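Local coordinates for protein tetraacyldisaccharide 4'-kinase (Aquifex aeolicus, PDB 4ITL) that probably transfers the gamma-phosphate of ATP to the 4'-position of a tetraacyldisaccharide 1-phosphate, forming lipid IVA in lipid A biosynthesis, at residues L183-Q188 and K199-M204; T52-Y57 and V298-E303; D139-R144 and I177-A182. All blocks are in the same frame, centred on the assembly; numbering follows the deposited sequence.

In the fold
The three contacts trace how one P-loop kinase fold ties its nucleotide site to its periphery. Contact 1 is the most buried, a pairing of parallel strands held by backbone hydrogen bonds; contacts 2 and 3 are only partly buried. Contact 2 shares its sheet, since strands 201-212 and 291-300 are antiparallel neighbours and K203 O lies 3.1 Å from E301 N; it sets the P-loop helix on that sheet through side chains. Both reach the bound ATP analogue. Contact 3 joins two loops with stacked arginines and a ring, and meets contact 1 where K199 NZ lies 2.7 Å from A180 O. Contacts 2 and 3 do not touch, their centres about 17 Å apart.

Contact 1. Residues L183-Q188 and K199-M204. With ACP (phosphomethylphosphonic acid adenylate ester), chain B.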
loop_
_atom_site.group_PDB
_atom_site.type_symbol
_atom_site.label_atom_id
_atom_site.label_comp_id
_atom_site.label_asym_id
_atom_site.label_seq_id
_atom_site.Cartn_x
_atom_site.Cartn_y
_atom_site.Cartn_z
ATOM N N LEU A 183 -13.655 -7.933 1.315
ATOM C CA LEU A 183 -13.484 -6.537 1.651
ATOM C C LEU A 183 -12.695 -6.357 2.956
ATOM O O LEU A 183 -12.939 -7.063 3.961
ATOM C CB LEU A 183 -14.875 -5.943 1.865
ATOM C CG LEU A 183 -15.785 -6.061 0.656
ATOM C CD1 LEU A 183 -17.098 -5.366 0.991
ATOM C CD2 LEU A 183 -15.131 -5.421 -0.527
ATOM N N VAL A 184 -11.807 -5.376 2.963
ATOM C CA VAL A 184 -11.074 -5.030 4.169
ATOM C C VAL A 184 -11.430 -3.587 4.503
ATOM O O VAL A 184 -11.201 -2.703 3.699
ATOM C CB VAL A 184 -9.563 -5.198 3.968
ATOM C CG1 VAL A 184 -8.746 -4.639 5.210
ATOM C CG2 VAL A 184 -9.249 -6.678 3.700
ATOM N N LEU A 185 -12.031 -3.353 5.666
ATOM C CA LEU A 185 -12.437 -2.009 6.034
ATOM C C LEU A 185 -11.300 -1.345 6.813
ATOM O O LEU A 185 -11.045 -1.680 7.991
ATOM C CB LEU A 185 -13.736 -2.035 6.840
ATOM C CG LEU A 185 -14.849 -2.944 6.282
ATOM C CD1 LEU A 185 -16.150 -2.950 7.140
ATOM C CD2 LEU A 185 -15.184 -2.566 4.878
ATOM N N THR A 186 -10.601 -0.430 6.149
ATOM C CA THR A 186 -9.351 0.128 6.705
ATOM C C THR A 186 -9.454 1.439 7.494
ATOM O O THR A 186 -10.512 2.085 7.594
ATOM C CB THR A 186 -8.309 0.397 5.601
ATOM O OG1 THR A 186 -8.891 1.295 4.662
ATOM C CG2 THR A 186 -7.956 -0.863 4.901
ATOM N N TYR A 187 -8.307 1.811 8.071
ATOM C CA TYR A 187 -8.177 2.980 8.913
ATOM C C TYR A 187 -9.143 2.995 10.058
ATOM O O TYR A 187 -9.601 4.070 10.458
ATOM C CB TYR A 187 -8.355 4.270 8.106
ATOM C CG TYR A 187 -7.309 4.497 7.050
ATOM C CD1 TYR A 187 -6.140 3.747 7.010
ATOM C CD2 TYR A 187 -7.497 5.452 6.068
ATOM C CE1 TYR A 187 -5.190 3.977 6.034
ATOM C CE2 TYR A 187 -6.568 5.686 5.095
ATOM C CZ TYR A 187 -5.406 4.952 5.066
ATOM O OH TYR A 187 -4.473 5.214 4.057
ATOM N N GLN A 188 -9.454 1.826 10.618
ATOM C CA GLN A 188 -10.448 1.761 11.705
ATOM C C GLN A 188 -10.002 2.528 12.963
ATOM O O GLN A 188 -10.857 2.996 13.717
ATOM C CB GLN A 188 -10.752 0.301 12.087
ATOM C CG GLN A 188 -11.480 -0.516 10.995
ATOM C CD GLN A 188 -12.904 -0.019 10.768
ATOM O OE1 GLN A 188 -13.538 0.442 11.692
ATOM N NE2 GLN A 188 -13.379 -0.060 9.530
ATOM N N LYS A 199 -20.591 -9.931 1.557
ATOM C CA LYS A 199 -19.243 -10.432 1.256
ATOM C C LYS A 199 -18.442 -10.582 2.533
ATOM O O LYS A 199 -18.604 -9.773 3.459
ATOM C CB LYS A 199 -18.495 -9.475 0.331
ATOM C CG LYS A 199 -18.819 -9.660 -1.133
ATOM C CD LYS A 199 -18.341 -8.469 -1.921
ATOM C CE LYS A 199 -18.865 -8.501 -3.318
ATOM N NZ LYS A 199 -18.496 -9.739 -4.003
ATOM N N PRO A 200 -17.555 -11.578 2.566
ATOM C CA PRO A 200 -16.566 -11.746 3.631
ATOM C C PRO A 200 -15.828 -10.429 3.893
ATOM O O PRO A 200 -15.161 -9.897 2.998
ATOM C CB PRO A 200 -15.595 -12.776 3.046
ATOM C CG PRO A 200 -16.309 -13.416 1.924
ATOM C CD PRO A 200 -17.219 -12.381 1.383
ATOM N N THR A 201 -15.963 -9.904 5.103
ATOM C CA THR A 201 -15.538 -8.545 5.401
ATOM C C THR A 201 -14.683 -8.549 6.688
ATOM O O THR A 201 -15.016 -9.226 7.645
ATOM C CB THR A 201 -16.786 -7.597 5.567
ATOM O OG1 THR A 201 -17.556 -7.579 4.360
ATOM C CG2 THR A 201 -16.365 -6.160 5.884
ATOM N N PHE A 202 -13.588 -7.799 6.677
ATOM C CA PHE A 202 -12.608 -7.800 7.741
ATOM C C PHE A 202 -12.174 -6.393 8.092
ATOM O O PHE A 202 -11.668 -5.689 7.264
ATOM C CB PHE A 202 -11.371 -8.547 7.268
ATOM C CG PHE A 202 -11.668 -9.924 6.861
ATOM C CD1 PHE A 202 -11.743 -10.931 7.804
ATOM C CD2 PHE A 202 -11.952 -10.215 5.544
ATOM C CE1 PHE A 202 -12.072 -12.225 7.432
ATOM C CE2 PHE A 202 -12.282 -11.499 5.165
ATOM C CZ PHE A 202 -12.346 -12.503 6.104
ATOM N N LYS A 203 -12.306 -5.996 9.336
ATOM C CA LYS A 203 -11.784 -4.689 9.737
ATOM C C LYS A 203 -10.269 -4.712 9.945
ATOM O O LYS A 203 -9.726 -5.651 10.558
ATOM C CB LYS A 203 -12.466 -4.269 11.041
ATOM C CG LYS A 203 -13.919 -3.887 10.889
ATOM C CD LYS A 203 -14.375 -3.185 12.173
ATOM C CE LYS A 203 -15.862 -2.936 12.201
ATOM N NZ LYS A 203 -16.268 -2.746 13.611
ATOM N N MET A 204 -9.583 -3.685 9.437
ATOM C CA MET A 204 -8.132 -3.555 9.619
ATOM C C MET A 204 -7.785 -2.384 10.530
ATOM O O MET A 204 -8.301 -1.278 10.345
ATOM C CB MET A 204 -7.443 -3.302 8.288
ATOM C CG MET A 204 -5.954 -3.106 8.401
ATOM S SD MET A 204 -5.230 -3.071 6.756
ATOM C CE MET A 204 -4.176 -1.659 6.851
HETATM P PG ACP B . -1.008 4.419 -2.289
HETATM O O1G ACP B . 0.021 4.523 -3.396
HETATM O O2G ACP B . -2.440 4.159 -2.804
HETATM O O3G ACP B . -1.015 5.781 -1.525
HETATM P PB ACP B . -1.203 3.068 0.416
HETATM O O1B ACP B . -0.633 1.848 1.110
HETATM O O2B ACP B . -2.695 2.788 0.227
HETATM C C3B ACP B . -0.397 3.049 -1.218
HETATM P PA ACP B . -0.945 4.660 2.715
HETATM O O1A ACP B . -2.058 4.230 3.648
HETATM O O2A ACP B . -0.691 6.125 2.698
HETATM O O3A ACP B . -1.252 4.458 1.143
HETATM O "O5'" ACP B . 0.380 3.889 3.160
HETATM C "C5'" ACP B . 1.611 4.276 2.573
HETATM C "C4'" ACP B . 2.759 4.135 3.567
HETATM O "O4'" ACP B . 2.871 5.419 4.182
HETATM C "C3'" ACP B . 2.581 3.172 4.691
HETATM O "O3'" ACP B . 2.986 1.901 4.423
HETATM C "C2'" ACP B . 3.415 3.797 5.761
HETATM O "O2'" ACP B . 4.790 3.591 5.664
HETATM C "C1'" ACP B . 3.120 5.230 5.539
HETATM N N9 ACP B . 2.012 5.754 6.334
HETATM C C8 ACP B . 0.806 6.191 5.897
HETATM N N7 ACP B . 0.083 6.617 6.957
HETATM C C5 ACP B . 0.828 6.488 8.063
HETATM C C6 ACP B . 0.626 6.756 9.417
HETATM N N6 ACP B . -0.630 7.304 9.870
HETATM N N1 ACP B . 1.593 6.478 10.300
HETATM C C2 ACP B . 2.774 5.935 9.916
HETATM N N3 ACP B . 3.025 5.662 8.617
HETATM C C4 ACP B . 2.067 5.921 7.688
HETATM O O HOH W 1 -6.298 0.463 9.530
#
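L183 and F202 belong to neighbouring parallel strands in the sheet of this P-loop kinase, and their backbones carry the contact. The carbonyls and amides alternate between partners: L183 N gives its hydrogen to P200 O, F202 N to L183 O, L185 N to F202 O and M204 N to L185 O, the last at 2.9 Å and almost straight at the hydrogen (178°). CA-H...O contacts, among them T201 CA to L183 O and V184 CA to F202 O, fill in between these bonds.

Apolar packing divides over the two faces. On the face of L183 and L185, T201 CG2 presses on L185 CD1 at 3.5 Å, tighter than usual. On the face of V184 and F202, V184 CG1 meets M204 CB at 3.6 Å, CG1 being anti to the backbone N (chi1 172°). M204 SD then runs alongside T186 CG2, and F54 of helix 51-61 packs against both V184 and M204.

After L185 the segments meet through longer side chains and a water. Q188 crosses K203 at about a right angle, its amide against the aliphatic chain, while Q188 OE1 accepts from F193 N and K203 NZ pairs with E194. A water takes a weak bond from Y187 N and donates to M204 O. The side chain of the same Y187 turns to the nucleotide: its OH gives a hydrogen bond of 2.6 Å to O1A of the analogue, an oxygen at the edge of the ring and in its plane.

Contact 2. Residues T52-Y57 and V298-E303; sequences TSFVMY and VKLERE. With ACP (phosphomethylphosphonic acid adenylate ester), chain B.
Helix 52-57 runs across strand 298-300 at 74°, their axes 8.8 Å apart at closest approach, and Y57 comes nearest to V298, with 6.4 Å between their CA atoms. Y57 carries most of the contact: its side chain sets out toward the strand, and with CG anti to the backbone N (chi1 171°) the ring comes up against L300. Methyl CD2 of L300 sits over the centre of one ring face, 3.3 Å from the centroid and 14° off the normal, a close CH-pi contact. At the root of the same side chain, Y57 CB rests against V298 CG1, while V298 CG2 reaches S53 CB one turn earlier. L300 CD2 also meets the edge of the F54 ring at CE1 (3.8 Å), so one methyl bridges two aromatic rings of the helix. Cutting L300 back to an alanine would probably leave the Y57 face without its methyl cover and open a gap beside F54. At the far end of the tyrosine, its OH donates to E303 OE1; the modelled separation is very short, and its exact length is doubtful. L306 of helix 303-311 packs on both Y57 and L300, and M204 of strand 201-212 on F54, S53 and V298.

The helix also begins at the nucleotide. T52 N donates to O1B of the analogue at 2.7 Å, and T52 OG1 both donates to O1B and accepts from the ribose O3'. A threonine at the start of a helix, its backbone N and hydroxyl on the beta-phosphate, is characteristic of the P-loop (Walker A) motif, the loop that leads into this helix.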
loop_
_atom_site.group_PDB
_atom_site.type_symbol
_atom_site.label_atom_id
_atom_site.label_comp_id
_atom_site.label_asym_id
_atom_site.label_seq_id
_atom_site.Cartn_x
_atom_site.Cartn_y
_atom_site.Cartn_z
ATOM N N THR A 52 -0.403 -0.812 1.066
ATOM C CA THR A 52 0.953 -1.279 1.334
ATOM C C THR A 52 1.024 -2.046 2.654
ATOM O O THR A 52 1.642 -3.118 2.738
ATOM C CB THR A 52 1.950 -0.125 1.357
ATOM O OG1 THR A 52 1.485 0.827 2.297
ATOM C CG2 THR A 52 2.031 0.529 0.015
ATOM N N SER A 53 0.411 -1.486 3.684
ATOM C CA SER A 53 0.358 -2.113 4.979
ATOM C C SER A 53 -0.314 -3.460 4.978
ATOM O O SER A 53 0.139 -4.410 5.646
ATOM C CB SER A 53 -0.414 -1.178 5.896
ATOM O OG SER A 53 0.253 0.071 5.920
ATOM N N PHE A 54 -1.408 -3.556 4.235
ATOM C CA PHE A 54 -2.125 -4.811 4.121
ATOM C C PHE A 54 -1.293 -5.834 3.340
ATOM O O PHE A 54 -1.190 -6.982 3.744
ATOM C CB PHE A 54 -3.503 -4.667 3.490
ATOM C CG PHE A 54 -4.282 -5.931 3.547
ATOM C CD1 PHE A 54 -4.862 -6.342 4.739
ATOM C CD2 PHE A 54 -4.383 -6.754 2.431
ATOM C CE1 PHE A 54 -5.532 -7.531 4.806
ATOM C CE2 PHE A 54 -5.037 -7.934 2.507
ATOM C CZ PHE A 54 -5.629 -8.323 3.680
ATOM N N VAL A 55 -0.618 -5.388 2.299
ATOM C CA VAL A 55 0.309 -6.259 1.563
ATOM C C VAL A 55 1.369 -6.837 2.488
ATOM O O VAL A 55 1.657 -8.062 2.472
ATOM C CB VAL A 55 0.929 -5.518 0.357
ATOM C CG1 VAL A 55 2.169 -6.296 -0.216
ATOM C CG2 VAL A 55 -0.151 -5.286 -0.728
ATOM N N MET A 56 1.945 -5.989 3.330
ATOM C CA MET A 56 2.968 -6.483 4.257
ATOM C C MET A 56 2.389 -7.513 5.250
ATOM O O MET A 56 3.034 -8.521 5.614
ATOM C CB MET A 56 3.624 -5.311 5.002
ATOM C CG MET A 56 4.415 -4.386 4.079
ATOM S SD MET A 56 4.965 -2.915 4.964
ATOM C CE MET A 56 5.697 -1.914 3.698
ATOM N N TYR A 57 1.173 -7.260 5.694
ATOM C CA TYR A 57 0.496 -8.175 6.588
ATOM C C TYR A 57 0.301 -9.520 5.903
ATOM O O TYR A 57 0.657 -10.565 6.437
ATOM C CB TYR A 57 -0.835 -7.553 7.012
ATOM C CG TYR A 57 -1.736 -8.481 7.760
ATOM C CD1 TYR A 57 -1.619 -8.635 9.132
ATOM C CD2 TYR A 57 -2.714 -9.208 7.085
ATOM C CE1 TYR A 57 -2.462 -9.498 9.822
ATOM C CE2 TYR A 57 -3.534 -10.074 7.739
ATOM C CZ TYR A 57 -3.415 -10.214 9.109
ATOM O OH TYR A 57 -4.259 -11.080 9.730
ATOM N N VAL A 298 -0.089 -4.146 11.937
ATOM C CA VAL A 298 -1.364 -4.253 11.238
ATOM C C VAL A 298 -2.095 -5.434 11.886
ATOM O O VAL A 298 -1.561 -6.541 12.032
ATOM C CB VAL A 298 -1.185 -4.471 9.718
ATOM C CG1 VAL A 298 -2.547 -4.779 9.055
ATOM C CG2 VAL A 298 -0.538 -3.235 9.084
ATOM N N LYS A 299 -3.302 -5.198 12.290
ATOM C CA LYS A 299 -4.084 -6.244 12.857
ATOM C C LYS A 299 -5.437 -6.381 12.175
ATOM O O LYS A 299 -6.061 -5.404 11.876
ATOM C CB LYS A 299 -4.254 -5.990 14.335
ATOM C CG LYS A 299 -2.955 -5.785 15.060
ATOM C CD LYS A 299 -3.159 -5.773 16.529
ATOM C CE LYS A 299 -3.197 -7.186 17.038
ATOM N NZ LYS A 299 -2.805 -7.226 18.446
ATOM N N LEU A 300 -5.846 -7.612 11.936
ATOM C CA LEU A 300 -7.093 -7.927 11.249
ATOM C C LEU A 300 -8.051 -8.704 12.133
ATOM O O LEU A 300 -7.662 -9.669 12.711
ATOM C CB LEU A 300 -6.804 -8.789 10.012
ATOM C CG LEU A 300 -6.546 -8.198 8.661
ATOM C CD1 LEU A 300 -7.701 -7.390 8.207
ATOM C CD2 LEU A 300 -5.258 -7.433 8.611
ATOM N N GLU A 301 -9.311 -8.317 12.182
ATOM C CA GLU A 301 -10.352 -9.184 12.744
ATOM C C GLU A 301 -10.542 -10.470 11.972
ATOM O O GLU A 301 -10.366 -10.530 10.767
ATOM C CB GLU A 301 -11.678 -8.473 12.771
ATOM C CG GLU A 301 -11.675 -7.294 13.659
ATOM C CD GLU A 301 -13.059 -6.682 13.714
ATOM O OE1 GLU A 301 -13.960 -7.212 12.995
ATOM O OE2 GLU A 301 -13.235 -5.695 14.482
ATOM N N ARG A 302 -10.943 -11.498 12.697
ATOM C CA ARG A 302 -11.254 -12.806 12.128
ATOM C C ARG A 302 -10.134 -13.314 11.218
ATOM O O ARG A 302 -10.345 -13.743 10.077
ATOM C CB ARG A 302 -12.644 -12.800 11.450
ATOM C CG ARG A 302 -13.825 -13.073 12.440
ATOM C CD ARG A 302 -15.221 -13.101 11.724
ATOM N NE ARG A 302 -15.423 -11.847 10.986
ATOM C CZ ARG A 302 -16.068 -10.780 11.459
ATOM N NH1 ARG A 302 -16.636 -10.814 12.669
ATOM N NH2 ARG A 302 -16.162 -9.680 10.711
ATOM N N GLU A 303 -8.930 -13.305 11.763
ATOM C CA GLU A 303 -7.742 -13.641 10.991
ATOM C C GLU A 303 -7.784 -15.087 10.539
ATOM O O GLU A 303 -7.332 -15.436 9.445
ATOM C CB GLU A 303 -6.504 -13.427 11.852
ATOM C CG GLU A 303 -5.220 -13.795 11.166
ATOM C CD GLU A 303 -4.008 -13.246 11.902
ATOM O OE1 GLU A 303 -3.741 -12.021 11.775
ATOM O OE2 GLU A 303 -3.346 -14.037 12.619
HETATM P PG ACP B . -1.008 4.419 -2.289
HETATM O O1G ACP B . 0.021 4.523 -3.396
HETATM O O2G ACP B . -2.440 4.159 -2.804
HETATM O O3G ACP B . -1.015 5.781 -1.525
HETATM P PB ACP B . -1.203 3.068 0.416
HETATM O O1B ACP B . -0.633 1.848 1.110
HETATM O O2B ACP B . -2.695 2.788 0.227
HETATM C C3B ACP B . -0.397 3.049 -1.218
HETATM P PA ACP B . -0.945 4.660 2.715
HETATM O O1A ACP B . -2.058 4.230 3.648
HETATM O O2A ACP B . -0.691 6.125 2.698
HETATM O O3A ACP B . -1.252 4.458 1.143
HETATM O "O5'" ACP B . 0.380 3.889 3.160
HETATM C "C5'" ACP B . 1.611 4.276 2.573
HETATM C "C4'" ACP B . 2.759 4.135 3.567
HETATM O "O4'" ACP B . 2.871 5.419 4.182
HETATM C "C3'" ACP B . 2.581 3.172 4.691
HETATM O "O3'" ACP B . 2.986 1.901 4.423
HETATM C "C2'" ACP B . 3.415 3.797 5.761
HETATM O "O2'" ACP B . 4.790 3.591 5.664
HETATM C "C1'" ACP B . 3.120 5.230 5.539
HETATM N N9 ACP B . 2.012 5.754 6.334
HETATM C C8 ACP B . 0.806 6.191 5.897
HETATM N N7 ACP B . 0.083 6.617 6.957
HETATM C C5 ACP B . 0.828 6.488 8.063
HETATM C C6 ACP B . 0.626 6.756 9.417
HETATM N N6 ACP B . -0.630 7.304 9.870
HETATM N N1 ACP B . 1.593 6.478 10.300
HETATM C C2 ACP B . 2.774 5.935 9.916
HETATM N N3 ACP B . 3.025 5.662 8.617
HETATM C C4 ACP B . 2.067 5.921 7.688
#

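Contact 3. Residues D139-R144 and I177-A182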
loop_
_atom_site.group_PDB
_atom_site.type_symbol
_atom_site.label_atom_id
_atom_site.label_comp_id
_atom_site.label_asym_id
_atom_site.label_seq_id
_atom_site.Cartn_x
_atom_site.Cartn_y
_atom_site.Cartn_z
ATOM N N ASP A 139 -1.299 -3.014 -5.998
ATOM C CA ASP A 139 -2.415 -2.161 -6.401
ATOM C C ASP A 139 -3.188 -2.690 -7.631
ATOM O O ASP A 139 -3.064 -2.150 -8.722
ATOM C CB ASP A 139 -1.899 -0.748 -6.666
ATOM C CG ASP A 139 -3.003 0.262 -6.810
ATOM O OD1 ASP A 139 -4.068 0.078 -6.201
ATOM O OD2 ASP A 139 -2.801 1.250 -7.534
ATOM N N GLY A 140 -3.963 -3.754 -7.449
ATOM C CA GLY A 140 -4.354 -4.614 -8.553
ATOM C C GLY A 140 -5.805 -4.611 -9.023
ATOM O O GLY A 140 -6.132 -5.303 -9.977
ATOM N N PHE A 141 -6.678 -3.857 -8.369
ATOM C CA PHE A 141 -8.108 -4.059 -8.522
ATOM C C PHE A 141 -8.638 -3.652 -9.906
ATOM O O PHE A 141 -9.547 -4.305 -10.442
ATOM C CB PHE A 141 -8.836 -3.303 -7.419
ATOM C CG PHE A 141 -10.345 -3.546 -7.365
ATOM C CD1 PHE A 141 -10.859 -4.697 -6.786
ATOM C CD2 PHE A 141 -11.220 -2.602 -7.839
ATOM C CE1 PHE A 141 -12.224 -4.900 -6.698
ATOM C CE2 PHE A 141 -12.602 -2.791 -7.751
ATOM C CZ PHE A 141 -13.097 -3.947 -7.184
ATOM N N GLN A 142 -8.089 -2.549 -10.425
ATOM C CA GLN A 142 -8.380 -1.988 -11.734
ATOM C C GLN A 142 -7.613 -2.734 -12.876
ATOM O O GLN A 142 -7.953 -2.570 -14.048
ATOM C CB GLN A 142 -8.087 -0.492 -11.805
ATOM C CG GLN A 142 -9.066 0.395 -11.042
ATOM C CD GLN A 142 -8.822 0.352 -9.511
ATOM O OE1 GLN A 142 -7.692 0.152 -9.070
ATOM N NE2 GLN A 142 -9.892 0.465 -8.727
ATOM N N HIS A 143 -6.604 -3.523 -12.516
ATOM C CA HIS A 143 -5.791 -4.230 -13.500
ATOM C C HIS A 143 -6.413 -5.566 -13.900
ATOM O O HIS A 143 -5.876 -6.629 -13.617
ATOM C CB HIS A 143 -4.384 -4.463 -12.963
ATOM C CG HIS A 143 -3.358 -4.664 -14.029
ATOM N ND1 HIS A 143 -2.986 -3.666 -14.900
ATOM C CD2 HIS A 143 -2.623 -5.748 -14.366
ATOM C CE1 HIS A 143 -2.066 -4.126 -15.727
ATOM N NE2 HIS A 143 -1.826 -5.386 -15.421
ATOM N N ARG A 144 -7.538 -5.484 -14.591
ATOM C CA ARG A 144 -8.390 -6.638 -14.860
ATOM C C ARG A 144 -7.718 -7.670 -15.759
ATOM O O ARG A 144 -8.038 -8.847 -15.713
ATOM C CB ARG A 144 -9.714 -6.191 -15.452
ATOM C CG ARG A 144 -10.649 -5.619 -14.408
ATOM C CD ARG A 144 -11.904 -6.452 -14.272
ATOM N NE ARG A 144 -13.076 -5.643 -14.518
ATOM C CZ ARG A 144 -14.302 -6.125 -14.609
ATOM N NH1 ARG A 144 -15.301 -5.300 -14.828
ATOM N NH2 ARG A 144 -14.524 -7.420 -14.480
ATOM N N ILE A 177 -17.693 -2.723 -6.236
ATOM C CA ILE A 177 -17.430 -3.520 -5.070
ATOM C C ILE A 177 -17.853 -4.959 -5.334
ATOM O O ILE A 177 -17.281 -5.890 -4.755
ATOM C CB ILE A 177 -18.149 -2.941 -3.859
ATOM C CG1 ILE A 177 -17.424 -1.675 -3.416
ATOM C CG2 ILE A 177 -18.160 -3.934 -2.738
ATOM C CD1 ILE A 177 -18.285 -0.738 -2.644
ATOM N N ARG A 178 -18.817 -5.152 -6.237
ATOM C CA ARG A 178 -19.257 -6.497 -6.585
ATOM C C ARG A 178 -18.120 -7.432 -7.023
ATOM O O ARG A 178 -18.230 -8.632 -6.849
ATOM C CB ARG A 178 -20.324 -6.452 -7.678
ATOM C CG ARG A 178 -19.811 -6.039 -9.045
ATOM C CD ARG A 178 -20.970 -6.011 -10.057
ATOM N NE ARG A 178 -20.688 -5.111 -11.171
ATOM C CZ ARG A 178 -21.608 -4.424 -11.847
ATOM N NH1 ARG A 178 -22.899 -4.516 -11.539
ATOM N NH2 ARG A 178 -21.231 -3.628 -12.840
ATOM N N ARG A 179 -17.043 -6.894 -7.585
ATOM C CA ARG A 179 -15.944 -7.723 -8.109
ATOM C C ARG A 179 -15.028 -8.274 -6.994
ATOM O O ARG A 179 -14.224 -9.138 -7.243
ATOM C CB ARG A 179 -15.052 -6.924 -9.079
ATOM C CG ARG A 179 -15.765 -6.185 -10.189
ATOM C CD ARG A 179 -14.857 -5.942 -11.379
ATOM N NE ARG A 179 -13.587 -5.240 -11.077
ATOM C CZ ARG A 179 -13.429 -3.921 -11.103
ATOM N NH1 ARG A 179 -14.453 -3.111 -11.348
ATOM N NH2 ARG A 179 -12.234 -3.409 -10.871
ATOM N N ALA A 180 -15.114 -7.762 -5.774
ATOM C CA ALA A 180 -14.270 -8.280 -4.688
ATOM C C ALA A 180 -14.684 -9.660 -4.141
ATOM O O ALA A 180 -15.846 -9.931 -3.986
ATOM C CB ALA A 180 -14.272 -7.309 -3.573
ATOM N N ASP A 181 -13.725 -10.529 -3.830
ATOM C CA ASP A 181 -14.055 -11.753 -3.083
ATOM C C ASP A 181 -14.077 -11.412 -1.592
ATOM O O ASP A 181 -14.708 -12.076 -0.806
ATOM C CB ASP A 181 -12.993 -12.827 -3.370
ATOM C CG ASP A 181 -12.894 -13.166 -4.882
ATOM O OD1 ASP A 181 -13.940 -13.384 -5.508
ATOM O OD2 ASP A 181 -11.780 -13.134 -5.448
ATOM N N ALA A 182 -13.344 -10.365 -1.205
ATOM C CA ALA A 182 -13.233 -10.016 0.201
ATOM C C ALA A 182 -13.011 -8.521 0.318
ATOM O O ALA A 182 -12.293 -7.927 -0.478
ATOM C CB ALA A 182 -12.065 -10.777 0.851
HETATM O O HOH W 2 -11.132 -6.465 -9.944
#
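R179 reaches across to F141 and R144, and its guanidinium lies sandwiched between the two side chains, a layered cation-pi and arginine stack joining two loops of the P-loop fold: one follows strand 134-137, the other precedes strand 182-185. On one face is the F141 ring, the two planes 27° apart and the centres 4.2 Å from each other. The stack is off-centre, with NH2 3.2 Å from F141 CE2 at the rim. Against the opposite face lies the guanidinium of R144, turned only 7° from that of R179, and R179 CD sits over the centre of the R144 group, 3.3 Å from its CZ. The flat overlap depends on a bend in the R179 chain at chi3 (-55°), which folds the guanidinium back between its neighbours.

A hydrogen bond fixes the rotation of the middle layer. R179 NH2 donates to F141 O at 2.9 Å; the oxygen is in the guanidinium plane, although the donor stands above the carbonyl plane.

Further out, acidic residues are likely to offset the charge of the two arginines: E176 and E172 both pair with R179 NH1, and D25 pairs with R144 NH1, which N21 also accepts from. The Q142 side chain sets out away from the 177-182 segment, and its NE2 is hydrogen-bonded to E172 OE1 and N43 O. The F141 ring is packed by L153 and N151 of strand 150-155 and by L44, while its edge meets A180, with CE1 4.4 Å from A180 CB. A single water completes the grip at the carbonyl, donating to F141 O at 2.7 Å and accepting from R179 NE at 3.0 Å.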